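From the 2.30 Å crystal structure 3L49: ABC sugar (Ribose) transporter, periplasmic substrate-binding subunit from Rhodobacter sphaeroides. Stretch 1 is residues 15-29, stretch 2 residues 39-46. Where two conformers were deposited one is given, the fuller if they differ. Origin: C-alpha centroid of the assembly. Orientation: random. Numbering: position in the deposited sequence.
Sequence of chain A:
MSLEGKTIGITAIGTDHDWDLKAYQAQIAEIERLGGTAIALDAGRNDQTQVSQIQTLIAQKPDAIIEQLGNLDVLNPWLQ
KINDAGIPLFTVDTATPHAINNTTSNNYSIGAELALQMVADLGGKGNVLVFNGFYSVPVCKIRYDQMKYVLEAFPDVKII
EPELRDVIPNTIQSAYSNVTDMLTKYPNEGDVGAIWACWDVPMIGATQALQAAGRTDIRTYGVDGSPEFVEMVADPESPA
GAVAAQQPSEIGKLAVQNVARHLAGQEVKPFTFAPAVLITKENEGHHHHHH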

# COMPACT_ATOMS: atom_id res chain seq x y z
N THR A 15 3.90 -8.82 -7.81
CA THR A 15 3.13 -9.76 -6.99
C THR A 15 4.08 -10.32 -5.94
O THR A 15 3.87 -11.41 -5.40
N ASP A 16 5.13 -9.55 -5.66
CA ASP A 16 6.26 -9.93 -4.80
C ASP A 16 5.84 -10.26 -3.37
O ASP A 16 6.44 -11.14 -2.74
N HIS A 17 4.79 -9.65 -2.87
CA HIS A 17 4.32 -9.78 -1.51
C HIS A 17 2.83 -9.85 -1.60
O HIS A 17 2.12 -9.49 -2.52
N ASP A 18 2.36 -10.12 -0.40
CA ASP A 18 1.03 -10.71 -0.15
C ASP A 18 -0.16 -9.87 -0.60
O ASP A 18 -1.10 -10.38 -1.16
N TRP A 19 -0.14 -8.59 -0.31
CA TRP A 19 -1.22 -7.72 -0.65
C TRP A 19 -1.33 -7.66 -2.16
O TRP A 19 -2.39 -7.82 -2.71
N ASP A 20 -0.20 -7.45 -2.82
CA ASP A 20 -0.15 -7.33 -4.27
C ASP A 20 -0.64 -8.59 -4.96
O ASP A 20 -1.40 -8.50 -5.92
N LEU A 21 -0.21 -9.75 -4.46
CA LEU A 21 -0.60 -11.02 -5.04
C LEU A 21 -2.10 -11.26 -4.89
O LEU A 21 -2.75 -11.70 -5.84
N LYS A 22 -2.64 -10.95 -3.71
CA LYS A 22 -4.09 -11.04 -3.46
C LYS A 22 -4.94 -10.16 -4.38
O LYS A 22 -5.97 -10.62 -4.88
N ALA A 23 -4.51 -8.92 -4.62
CA ALA A 23 -5.24 -8.00 -5.48
C ALA A 23 -5.22 -8.43 -6.95
O ALA A 23 -6.24 -8.38 -7.65
N TYR A 24 -4.04 -8.87 -7.38
CA TYR A 24 -3.76 -9.31 -8.75
C TYR A 24 -4.56 -10.56 -9.10
O TYR A 24 -5.18 -10.64 -10.16
N GLN A 25 -4.57 -11.52 -8.17
CA GLN A 25 -5.28 -12.79 -8.33
C GLN A 25 -6.79 -12.59 -8.37
O GLN A 25 -7.49 -13.28 -9.11
N ALA A 26 -7.27 -11.65 -7.54
CA ALA A 26 -8.70 -11.33 -7.42
C ALA A 26 -9.26 -10.72 -8.70
O ALA A 26 -10.40 -11.00 -9.08
N GLN A 27 -8.44 -9.88 -9.35
CA GLN A 27 -8.77 -9.30 -10.64
C GLN A 27 -8.93 -10.37 -11.72
O GLN A 27 -9.95 -10.40 -12.41
N ILE A 28 -7.93 -11.25 -11.83
CA ILE A 28 -7.94 -12.35 -12.80
C ILE A 28 -9.17 -13.22 -12.60
O ILE A 28 -9.91 -13.49 -13.56
N ALA A 29 -9.40 -13.62 -11.35
CA ALA A 29 -10.52 -14.48 -10.96
C ALA A 29 -11.88 -13.88 -11.30
O ALA A 29 -12.78 -14.59 -11.77
N ILE A 39 -5.78 -10.45 -19.80
CA ILE A 39 -4.37 -10.38 -20.16
C ILE A 39 -3.63 -9.83 -18.95
O ILE A 39 -3.62 -8.62 -18.70
N ALA A 40 -3.02 -10.74 -18.19
CA ALA A 40 -2.41 -10.39 -16.92
C ALA A 40 -0.90 -10.22 -17.02
O ALA A 40 -0.17 -11.18 -17.25
N LEU A 41 -0.45 -8.99 -16.83
CA LEU A 41 0.99 -8.69 -16.88
C LEU A 41 1.54 -8.20 -15.54
O LEU A 41 0.95 -7.34 -14.87
N ASP A 42 2.68 -8.77 -15.15
CA ASP A 42 3.35 -8.50 -13.89
C ASP A 42 4.76 -7.96 -14.18
O ASP A 42 5.55 -8.59 -14.88
N ALA A 43 5.07 -6.80 -13.62
CA ALA A 43 6.31 -6.09 -13.98
C ALA A 43 7.53 -6.56 -13.21
O ALA A 43 8.65 -6.16 -13.55
N GLY A 44 7.32 -7.38 -12.18
CA GLY A 44 8.40 -7.83 -11.30
C GLY A 44 9.18 -6.71 -10.63
O GLY A 44 10.41 -6.77 -10.54
N ARG A 45 8.46 -5.67 -10.20
CA ARG A 45 9.02 -4.48 -9.50
C ARG A 45 10.01 -3.64 -10.34
O ARG A 45 10.74 -2.79 -9.81
N ASN A 46 9.99 -3.87 -11.64
CA ASN A 46 10.76 -3.08 -12.58
C ASN A 46 9.83 -2.12 -13.28
O ASN A 46 8.85 -2.54 -13.89

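A single water ties the loop before the helix, the helix itself and the turn after the strand into one polar cluster: water 1 accepts from Asp16 N (3.1 Å) and Arg45 NE (2.8 Å) and donates to Asp20 OD2 (2.8 Å). The same carboxylate oxygen takes a direct salt bridge, Arg45 NH2 to Asp20 OD2 at 2.6 Å, so water and guanidinium converge on one acceptor. Arg45 reaches it from the type I' turn Ala43 to Asn46, its CA-to-CB bond toward the helix and its chain bent by chi1 m and chi2 m before chi3 t extends it; Asp20 answers with chi1 m, also pointing toward the other stretch. His17, at the N-cap position with chi1 p, brings its ring edge to the arginine, with NE2 3.8 Å from Arg45 NH2. Asp16, poorly ordered, adds a loose contact, CB to Arg45 CG at 4.5 Å.

Helix 18-29 and strand 39-42 run nearly antiparallel (167°), their axes approaching to 9.7 Å. Tyr24 (chi1 t) fills much of this gap. Its hydroxyl lies against the strand backbone, with OH 3.1 Å from Ala40 C, but the angle from OH to Leu41 N, at 3.3 Å, is too poor for a hydrogen bond. Ala40 and Asp42 both point toward the helix while Leu41 between them points away, the alternation expected of a strand. Ala40 CB therefore meets two apolar neighbours, Tyr24 CZ at 3.9 Å and Ile28 CD1 at 3.8 Å; Ile28 starts sideways, and its m, t rotamer brings the chain end nearer.

Asp42 (chi1 t) divides its carboxylate: OD2 accepts from Thr15 OG1 (3.3 Å; Thr15 chi1 p), whereas OD1 accepts from Gly44 N (2.8 Å), bracing the start of the turn.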

# COMPACT_ATOMS: atom_id res chain seq x y z
CB THR A 15 2.54 -10.94 -7.82
OG1 THR A 15 3.58 -11.82 -8.23
CG2 THR A 15 1.77 -10.44 -9.05
CB ASP A 16 7.30 -8.81 -4.81
CG ASP A 16 8.68 -9.27 -4.37
OD1 ASP A 16 9.26 -10.17 -5.04
OD2 ASP A 16 9.21 -8.72 -3.37
CB HIS A 17 4.72 -8.65 -0.56
CG HIS A 17 4.19 -7.31 -0.97
ND1 HIS A 17 3.07 -6.76 -0.39
CD2 HIS A 17 4.61 -6.43 -1.90
CE1 HIS A 17 2.83 -5.58 -0.94
NE2 HIS A 17 3.75 -5.36 -1.86
CB ASP A 18 0.89 -11.03 1.34
CG ASP A 18 -0.30 -11.87 1.65
OD1 ASP A 18 -0.36 -13.00 1.16
OD2 ASP A 18 -1.18 -11.42 2.39
CB TRP A 19 -1.02 -6.33 -0.03
CG TRP A 19 -2.19 -5.40 -0.10
CD1 TRP A 19 -3.05 -5.10 0.89
CD2 TRP A 19 -2.59 -4.63 -1.22
NE1 TRP A 19 -3.96 -4.21 0.46
CE2 TRP A 19 -3.70 -3.89 -0.83
CE3 TRP A 19 -2.11 -4.48 -2.51
CZ2 TRP A 19 -4.33 -3.06 -1.68
CZ3 TRP A 19 -2.74 -3.66 -3.33
CH2 TRP A 19 -3.84 -2.95 -2.93
CB ASP A 20 1.27 -7.02 -4.73
CG ASP A 20 1.69 -5.60 -4.43
OD1 ASP A 20 1.09 -4.96 -3.54
OD2 ASP A 20 2.64 -5.12 -5.07
CB LEU A 21 0.21 -12.18 -4.43
CG LEU A 21 -0.16 -13.58 -4.94
CD1 LEU A 21 0.17 -13.73 -6.41
CD2 LEU A 21 0.49 -14.69 -4.11
CB LYS A 22 -4.42 -10.72 -1.99
CG LYS A 22 -4.77 -11.92 -1.12
CD LYS A 22 -3.58 -12.82 -0.80
CE LYS A 22 -3.76 -13.54 0.53
NZ LYS A 22 -3.69 -12.61 1.70
CB ALA A 23 -4.67 -6.59 -5.33
CB TYR A 24 -2.27 -9.58 -8.87
CG TYR A 24 -1.73 -9.87 -10.25
CD1 TYR A 24 -1.42 -11.17 -10.63
CD2 TYR A 24 -1.47 -8.83 -11.15
CE1 TYR A 24 -0.89 -11.44 -11.89
CE2 TYR A 24 -0.95 -9.10 -12.41
CZ TYR A 24 -0.66 -10.40 -12.77
OH TYR A 24 -0.14 -10.68 -14.00
CB GLN A 25 -4.95 -13.71 -7.16
CG GLN A 25 -4.59 -15.11 -7.53
CD GLN A 25 -3.11 -15.37 -7.37
OE1 GLN A 25 -2.66 -15.81 -6.31
NE2 GLN A 25 -2.34 -15.07 -8.41
CB ALA A 26 -8.93 -10.39 -6.25
CB GLN A 27 -7.71 -8.29 -11.08
CG GLN A 27 -7.84 -6.94 -10.40
CD GLN A 27 -6.56 -6.14 -10.49
OE1 GLN A 27 -6.30 -5.49 -11.49
NE2 GLN A 27 -5.76 -6.18 -9.44
CB ILE A 28 -6.65 -13.21 -12.71
CG1 ILE A 28 -5.41 -12.39 -13.12
CG2 ILE A 28 -6.74 -14.47 -13.59
CD1 ILE A 28 -4.08 -13.07 -12.77
CB ALA A 29 -10.45 -14.80 -9.47
CB ILE A 39 -4.11 -9.55 -21.43
CG1 ILE A 39 -4.84 -10.17 -22.63
CG2 ILE A 39 -2.60 -9.42 -21.71
CD1 ILE A 39 -4.79 -9.33 -23.90
CB ALA A 40 -2.76 -11.44 -15.88
CB LEU A 41 1.29 -7.70 -18.01
CG LEU A 41 0.89 -8.10 -19.44
CD1 LEU A 41 0.93 -6.88 -20.33
CD2 LEU A 41 1.76 -9.23 -20.04
CB ASP A 42 3.39 -9.78 -13.04
CG ASP A 42 4.35 -9.71 -11.83
OD1 ASP A 42 4.93 -8.65 -11.53
OD2 ASP A 42 4.52 -10.76 -11.17
CB ALA A 43 6.13 -4.59 -13.84
CB ARG A 45 9.57 -4.85 -8.12
CG ARG A 45 8.46 -5.17 -7.11
CD ARG A 45 7.85 -3.88 -6.56
NE ARG A 45 6.54 -4.07 -5.95
CZ ARG A 45 5.76 -3.08 -5.53
NH1 ARG A 45 6.16 -1.81 -5.65
NH2 ARG A 45 4.57 -3.34 -4.99
CB ASN A 46 11.45 -3.99 -13.60
CG ASN A 46 12.35 -3.23 -14.53
OD1 ASN A 46 12.00 -2.97 -15.68
ND2 ASN A 46 13.52 -2.83 -14.04
O HOH W 1 5.11 -6.44 -5.43